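Local coordinates for citrate lyase subunit beta-like protein (Mycobacterium tuberculosis H37Rv, PDB 6CHU) that acts as a magnesium-dependent lyase of the HpcH/HpaI aldolase family, with roles in itaconate dissimilation and leucine catabolism, at residues A[93-98]-A[112-117]; A[10-15]-A[182-187]; A[18-23]-A[215-220]. One frame throughout, in Å; residues are numbered along the deposited sequence.

Contact 1 of 3, residues A[93-98]-A[112-117]; sequences YTTVML and PRDVIA. With EDO (1,2-ethanediol), chain G.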
# COMPACT_ATOMS: atom_id res chain seq x y z
N TYR A 93 2.26 4.30 35.83
CA TYR A 93 2.07 3.89 34.44
C TYR A 93 3.42 3.74 33.75
O TYR A 93 4.37 4.46 34.04
CB TYR A 93 1.19 4.89 33.70
CG TYR A 93 -0.15 5.07 34.38
CD1 TYR A 93 -0.99 3.98 34.58
CD2 TYR A 93 -0.56 6.31 34.85
CE1 TYR A 93 -2.21 4.13 35.22
CE2 TYR A 93 -1.78 6.47 35.49
CZ TYR A 93 -2.60 5.37 35.68
OH TYR A 93 -3.82 5.52 36.31
N THR A 94 3.50 2.74 32.87
CA THR A 94 4.72 2.42 32.15
C THR A 94 4.59 2.58 30.64
O THR A 94 5.62 2.62 29.95
CB THR A 94 5.13 0.96 32.40
OG1 THR A 94 4.11 0.10 31.88
CG2 THR A 94 5.31 0.69 33.88
N THR A 95 3.37 2.67 30.12
CA THR A 95 3.13 2.59 28.69
C THR A 95 2.36 3.82 28.23
O THR A 95 1.33 4.16 28.83
CB THR A 95 2.35 1.30 28.35
OG1 THR A 95 3.10 0.17 28.81
CG2 THR A 95 2.11 1.17 26.84
N VAL A 96 2.89 4.50 27.22
CA VAL A 96 2.26 5.69 26.68
C VAL A 96 1.86 5.44 25.23
O VAL A 96 2.47 4.63 24.51
CB VAL A 96 3.16 6.94 26.78
CG1 VAL A 96 3.43 7.29 28.25
CG2 VAL A 96 4.47 6.73 26.01
N MET A 97 0.84 6.17 24.79
CA MET A 97 0.42 6.20 23.40
C MET A 97 0.83 7.55 22.82
O MET A 97 0.48 8.59 23.38
CB MET A 97 -1.10 5.99 23.27
CG MET A 97 -1.59 6.07 21.83
SD MET A 97 -3.37 5.76 21.70
CE MET A 97 -3.46 4.01 22.03
N LEU A 98 1.59 7.51 21.72
CA LEU A 98 2.13 8.71 21.11
C LEU A 98 1.30 9.08 19.88
O LEU A 98 1.37 8.37 18.87
CB LEU A 98 3.58 8.48 20.70
CG LEU A 98 4.22 9.64 19.91
CD1 LEU A 98 4.41 10.86 20.77
CD2 LEU A 98 5.55 9.19 19.27
N PRO A 112 12.65 5.45 28.89
CA PRO A 112 12.49 3.99 28.96
C PRO A 112 11.03 3.52 28.99
O PRO A 112 10.78 2.38 29.39
CB PRO A 112 13.18 3.63 30.28
CG PRO A 112 12.90 4.83 31.15
CD PRO A 112 12.83 6.04 30.23
N ARG A 113 10.09 4.36 28.59
CA ARG A 113 8.68 3.96 28.56
C ARG A 113 8.41 3.01 27.39
O ARG A 113 9.12 3.03 26.37
CB ARG A 113 7.78 5.19 28.46
CG ARG A 113 7.97 6.17 29.61
CD ARG A 113 7.39 7.56 29.28
NE ARG A 113 7.87 8.56 30.23
CZ ARG A 113 8.96 9.30 30.05
NH1 ARG A 113 9.69 9.16 28.94
NH2 ARG A 113 9.32 10.19 30.96
N ASP A 114 7.39 2.17 27.55
CA ASP A 114 6.83 1.42 26.42
C ASP A 114 5.90 2.34 25.64
O ASP A 114 5.18 3.15 26.23
CB ASP A 114 6.07 0.18 26.90
CG ASP A 114 6.99 -0.95 27.36
OD1 ASP A 114 8.24 -0.86 27.20
OD2 ASP A 114 6.47 -1.95 27.89
N VAL A 115 5.91 2.21 24.31
CA VAL A 115 5.22 3.16 23.44
C VAL A 115 4.28 2.44 22.49
O VAL A 115 4.69 1.51 21.79
CB VAL A 115 6.21 4.03 22.65
CG1 VAL A 115 5.46 5.02 21.75
CG2 VAL A 115 7.15 4.77 23.61
N ILE A 116 3.02 2.88 22.45
CA ILE A 116 2.11 2.55 21.37
C ILE A 116 2.09 3.75 20.43
O ILE A 116 1.63 4.83 20.81
CB ILE A 116 0.71 2.22 21.90
CG1 ILE A 116 0.82 1.03 22.85
CG2 ILE A 116 -0.26 1.91 20.73
CD1 ILE A 116 -0.45 0.68 23.59
N ALA A 117 2.61 3.58 19.22
CA ALA A 117 2.69 4.67 18.26
C ALA A 117 1.38 4.74 17.48
O ALA A 117 0.95 3.75 16.87
CB ALA A 117 3.87 4.45 17.31
C1 EDO G . 6.79 7.15 35.22
O1 EDO G . 5.83 6.20 35.70
C2 EDO G . 6.44 7.52 33.79
O2 EDO G . 7.53 8.24 33.21
O HOH W 1 3.92 -2.24 27.91

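Contact 2 of 3, residues A[10-15]-A[182-187]; sequences NLRAAG and GRLALD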
# COMPACT_ATOMS: atom_id res chain seq x y z
N ASN A 10 1.43 -7.01 30.10
CA ASN A 10 1.03 -8.16 29.30
C ASN A 10 -0.22 -7.77 28.51
O ASN A 10 -1.34 -8.21 28.79
CB ASN A 10 0.81 -9.38 30.17
CG ASN A 10 0.85 -10.67 29.38
OD1 ASN A 10 0.57 -10.69 28.18
ND2 ASN A 10 1.21 -11.77 30.04
N LEU A 11 -0.01 -6.92 27.51
CA LEU A 11 -1.13 -6.38 26.75
C LEU A 11 -1.84 -7.46 25.95
O LEU A 11 -3.07 -7.40 25.79
CB LEU A 11 -0.64 -5.26 25.83
CG LEU A 11 -0.07 -4.02 26.51
CD1 LEU A 11 0.40 -3.01 25.48
CD2 LEU A 11 -1.10 -3.40 27.45
N ARG A 12 -1.10 -8.45 25.44
CA ARG A 12 -1.75 -9.56 24.74
C ARG A 12 -2.63 -10.37 25.66
O ARG A 12 -3.61 -10.98 25.20
CB ARG A 12 -0.70 -10.45 24.08
CG ARG A 12 -0.12 -9.84 22.82
CD ARG A 12 1.01 -10.66 22.24
NE ARG A 12 1.54 -10.00 21.05
CZ ARG A 12 2.52 -9.10 21.07
NH1 ARG A 12 3.09 -8.75 22.22
NH2 ARG A 12 2.94 -8.54 19.94
N ALA A 13 -2.33 -10.40 26.96
CA ALA A 13 -3.19 -11.13 27.89
C ALA A 13 -4.53 -10.44 28.08
O ALA A 13 -5.53 -11.11 28.37
CB ALA A 13 -2.49 -11.29 29.25
N ALA A 14 -4.58 -9.12 27.93
CA ALA A 14 -5.85 -8.42 28.05
C ALA A 14 -6.67 -8.61 26.77
O ALA A 14 -6.14 -8.91 25.70
CB ALA A 14 -5.63 -6.93 28.32
N GLY A 15 -7.98 -8.45 26.91
CA GLY A 15 -8.86 -8.62 25.79
C GLY A 15 -8.67 -7.55 24.73
O GLY A 15 -7.81 -6.65 24.85
N GLY A 182 6.72 -7.75 15.59
CA GLY A 182 6.18 -8.38 16.78
C GLY A 182 5.39 -7.46 17.69
O GLY A 182 5.27 -7.74 18.88
N ARG A 183 4.84 -6.37 17.15
CA ARG A 183 4.11 -5.41 17.96
C ARG A 183 2.62 -5.71 17.94
O ARG A 183 2.11 -6.36 17.02
CB ARG A 183 4.35 -3.98 17.47
CG ARG A 183 5.81 -3.65 17.09
CD ARG A 183 6.79 -3.95 18.22
NE ARG A 183 8.07 -3.30 17.97
CZ ARG A 183 9.19 -3.58 18.62
NH1 ARG A 183 9.20 -4.54 19.55
NH2 ARG A 183 10.32 -2.92 18.34
N LEU A 184 1.91 -5.22 18.96
CA LEU A 184 0.46 -5.24 18.93
C LEU A 184 -0.05 -4.37 17.79
O LEU A 184 0.51 -3.30 17.52
CB LEU A 184 -0.13 -4.73 20.24
CG LEU A 184 -0.39 -5.61 21.45
CD1 LEU A 184 -1.24 -4.81 22.41
CD2 LEU A 184 -1.10 -6.87 21.07
N ALA A 185 -1.14 -4.80 17.14
CA ALA A 185 -1.79 -4.00 16.11
C ALA A 185 -3.15 -3.55 16.61
O ALA A 185 -3.99 -4.39 16.95
CB ALA A 185 -1.94 -4.79 14.80
N LEU A 186 -3.38 -2.24 16.64
CA LEU A 186 -4.62 -1.66 17.14
C LEU A 186 -5.37 -0.98 16.00
O LEU A 186 -4.80 -0.12 15.31
CB LEU A 186 -4.33 -0.64 18.26
CG LEU A 186 -3.71 -1.14 19.57
CD1 LEU A 186 -2.22 -1.45 19.41
CD2 LEU A 186 -3.88 -0.05 20.60
N ASP A 187 -6.63 -1.36 15.81
CA ASP A 187 -7.43 -0.78 14.73
C ASP A 187 -8.09 0.52 15.19
O ASP A 187 -8.34 0.72 16.38
CB ASP A 187 -8.50 -1.77 14.25
CG ASP A 187 -8.99 -1.48 12.84
OD1 ASP A 187 -8.26 -0.88 12.04
OD2 ASP A 187 -10.14 -1.85 12.53

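Contact 3 of 3, residues A[18-23]-A[215-220]; sequences WLFCPA and VCIHPS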
# COMPACT_ATOMS: atom_id res chain seq x y z
N TRP A 18 -10.32 -1.92 23.94
CA TRP A 18 -9.65 -0.79 24.56
C TRP A 18 -10.55 0.44 24.46
O TRP A 18 -11.26 0.62 23.47
CB TRP A 18 -8.31 -0.51 23.88
CG TRP A 18 -7.27 -1.55 24.13
CD1 TRP A 18 -7.46 -2.90 24.31
CD2 TRP A 18 -5.86 -1.33 24.20
NE1 TRP A 18 -6.24 -3.52 24.49
CE2 TRP A 18 -5.25 -2.58 24.43
CE3 TRP A 18 -5.06 -0.20 24.09
CZ2 TRP A 18 -3.86 -2.72 24.56
CZ3 TRP A 18 -3.67 -0.34 24.23
CH2 TRP A 18 -3.10 -1.59 24.46
N LEU A 19 -10.50 1.29 25.48
CA LEU A 19 -11.47 2.38 25.59
C LEU A 19 -10.76 3.66 25.99
O LEU A 19 -10.13 3.72 27.05
CB LEU A 19 -12.56 2.02 26.61
CG LEU A 19 -13.55 3.13 26.97
CD1 LEU A 19 -14.29 3.59 25.72
CD2 LEU A 19 -14.53 2.64 28.01
N PHE A 20 -10.87 4.69 25.15
CA PHE A 20 -10.44 6.03 25.53
C PHE A 20 -11.33 6.57 26.65
O PHE A 20 -12.55 6.46 26.61
CB PHE A 20 -10.52 7.00 24.35
CG PHE A 20 -9.34 6.95 23.43
CD1 PHE A 20 -8.10 7.48 23.81
CD2 PHE A 20 -9.47 6.43 22.15
CE1 PHE A 20 -7.02 7.45 22.94
CE2 PHE A 20 -8.40 6.39 21.28
CZ PHE A 20 -7.17 6.90 21.67
N CYS A 21 -10.69 7.18 27.65
CA CYS A 21 -11.38 7.94 28.69
C CYS A 21 -10.63 9.25 28.85
O CYS A 21 -9.44 9.23 29.23
CB CYS A 21 -11.45 7.17 30.00
SG CYS A 21 -12.31 8.00 31.35
N PRO A 22 -11.24 10.40 28.57
CA PRO A 22 -10.56 11.69 28.81
C PRO A 22 -10.11 11.80 30.26
O PRO A 22 -10.89 11.57 31.19
CB PRO A 22 -11.64 12.73 28.48
CG PRO A 22 -12.64 12.00 27.63
CD PRO A 22 -12.62 10.58 28.09
N ALA A 23 -8.84 12.18 30.45
CA ALA A 23 -8.27 12.20 31.79
C ALA A 23 -8.77 13.35 32.65
O ALA A 23 -8.46 13.37 33.85
CB ALA A 23 -6.74 12.25 31.72
N VAL A 215 -9.86 -0.20 19.16
CA VAL A 215 -9.99 0.85 20.16
C VAL A 215 -11.35 1.51 20.02
O VAL A 215 -11.86 1.71 18.91
CB VAL A 215 -8.84 1.86 20.04
CG1 VAL A 215 -8.95 2.92 21.14
CG2 VAL A 215 -7.49 1.13 20.15
N CYS A 216 -11.96 1.81 21.17
CA CYS A 216 -13.31 2.36 21.24
C CYS A 216 -13.30 3.73 21.91
O CYS A 216 -12.42 4.04 22.72
CB CYS A 216 -14.23 1.44 22.04
SG CYS A 216 -14.34 -0.22 21.37
N ILE A 217 -14.30 4.55 21.58
CA ILE A 217 -14.48 5.85 22.21
C ILE A 217 -15.73 5.92 23.06
O ILE A 217 -15.99 6.97 23.68
CB ILE A 217 -14.45 6.98 21.17
CG1 ILE A 217 -15.22 6.56 19.93
CG2 ILE A 217 -13.01 7.31 20.75
CD1 ILE A 217 -16.45 7.30 19.74
N HIS A 218 -16.51 4.84 23.14
CA HIS A 218 -17.68 4.80 24.00
C HIS A 218 -17.81 3.40 24.58
O HIS A 218 -17.59 2.42 23.85
CB HIS A 218 -18.96 5.19 23.24
CG HIS A 218 -20.14 5.45 24.11
ND1 HIS A 218 -20.99 4.44 24.54
CD2 HIS A 218 -20.63 6.60 24.63
CE1 HIS A 218 -21.95 4.97 25.28
NE2 HIS A 218 -21.76 6.27 25.35
N PRO A 219 -18.15 3.26 25.86
CA PRO A 219 -18.17 1.91 26.46
C PRO A 219 -19.17 0.96 25.83
O PRO A 219 -18.97 -0.26 25.89
CB PRO A 219 -18.51 2.19 27.94
CG PRO A 219 -19.18 3.52 27.94
CD PRO A 219 -18.55 4.31 26.82
N SER A 220 -20.24 1.48 25.21
CA SER A 220 -21.20 0.61 24.53
C SER A 220 -20.57 -0.15 23.38
O SER A 220 -21.12 -1.17 22.94
CB SER A 220 -22.38 1.44 24.01
OG SER A 220 -21.94 2.31 22.98
O HOH W 2 -13.94 8.42 24.92

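Contact 1 of 3, residues A[93-98]-A[112-117]
M97 and I116 meet on the face of the sheet that looks into the barrel, where M97 CE lies 4.0 Å from I116 CG2. The M97 chain runs extended from the backbone until its last torsion (chi3 -72°) folds CE aside. On the same face T95 crosses D114 obliquely, its OG1 3.5 Å from D114 CB. Hydroxyl and carboxylate are joined by a water, which donates to D114 OD2 at 2.6 Å and is hydrogen-bonded to T95 OG1 at 2.7 Å; H8 N is a second donor to OD2. These strands, 95-98 and 114-119, are neighbours in a parallel (beta/alpha)8 TIM barrel and belong to one beta-alpha-beta unit with helix 104-108. Four backbone bonds zip them together: D114 N to T94 O, V96 N to D114 O, I116 N to V96 O and L98 N to I116 O. On the other face, toward helix 79-89, V96 and V115 touch branch to branch, CG2 to CG2 at 4.1 Å, and L98 CB packs on V115 CG1. V96 CG1, anti to its carbonyl carbon (chi1 -64°), rests at 4.1 Å from R113 CD, against the aliphatic part of the arginine. Farther out, R113 NE makes a bent bond of 3.0 Å (137° at the hydrogen) to O2 of an ethanediol, probably from the crystallisation liquor, while NH1 binds L110 O.

Contact 2 of 3, residues A[10-15]-A[182-187]
L184 packs against both L11 and R12, one methyl branch to each. L184 CD1 comes to 3.5 Å from L11 CB and 3.9 Å from L11 CD1, the two leucines crossing at a slant. L184 CD2 turns to the arginine instead: it sits 3.6 Å from R12 CG and also lies over one face of the guanidinium, displaced toward its rim. The side chains of R12 and L184 run antiparallel alongside each other; R12 CG touches the leucine, and the guanidinium continues past CD2 to G182.

The polar part is a single hydrogen bond, from R12 NH2 to G182 O at 2.7 Å. R12 is extended from CG to NE, and its last torsion (chi4 89°) then turns CZ off that line. The bond is bent, 130° at the hydrogen, and the donor stands well above the carbonyl plane, 53° out of it. G182 has a positive phi and is the C-prime residue of the Schellman motif that ends helix 165-180, which leaves its carbonyl at the turn from helix to strand.

The contact thus lays the loop before strand 17-22 across the beginning of strand 184-187, at the N-terminal end of the strands of the TIM barrel. L184 is backbone-bonded to V138 and M140 of strand 137-142, and W18 of strand 17-22 touches L11 and L184 alike.

Contact 3 of 3, residues A[18-23]-A[215-220]
F20 and V215 form the apolar centre on the inner face of the barrel: F20 CE2 is 3.5 Å from V215 CG1, and the two side chains cross at a slant. F20 CD2 also meets I217 CG2, at 3.9 Å, so the CD2 and CE2 atoms of the ring touch two branched residues. Deeper in the barrel W18 follows with its CB, 4.2 Å from V215 CG2, but its indole leads away from strand 213-216.

Outside the barrel wall the apolar packing continues through L19. Its CG is anti to the backbone N (chi1 173°), which carries it toward H218 and P219; from there CD2 lies 4.0 Å from P219 CB, whereas CD1 reaches the backbone beyond the strand, 3.6 Å from H218 N.

Two hydrogen bonds close the parallel pair, C216 N to W18 O at 2.7 Å and F20 N to C216 O at 3.0 Å, the latter nearly straight. Past C216 the chains diverge, and a water bridges them by donating to both F20 O and I217 O. At the polar edge, H218 ND1 accepts from S220 N at 3.1 Å, a capping bond in the turn that leads into helix 221-228. Q221 OE1 in turn accepts from the backbone N of I217 and of H218.

This is the seam where the first and last strands of the TIM barrel meet. F20 borders the substrate site, beside R72, which binds substrate, and close to an acetate probably from the crystallisation liquor, while L19 packs on helices 29-35 and 221-228, and I217 on M259 of a second subunit.

All three contacts involve strands of one eight-stranded parallel barrel. Contact 1 joins its fourth and fifth strands, contact 3 its first and eighth, and contact 2 sets the N-terminal loop against the seventh. Contact 1 falls within the chain spans bridged by the other two, whose segments alternate along the sequence. The centres of contacts 1 and 2 are about 13 Å apart, those of 1 and 3 about 17 Å, and those of 2 and 3 about 16 Å. They meet in the barrel interior: I116 touches L11, L186 and W18, and M97 touches F20. M97 and F20 both adjoin the substrate-binding R72, which ties contacts 1 and 3 to the active site.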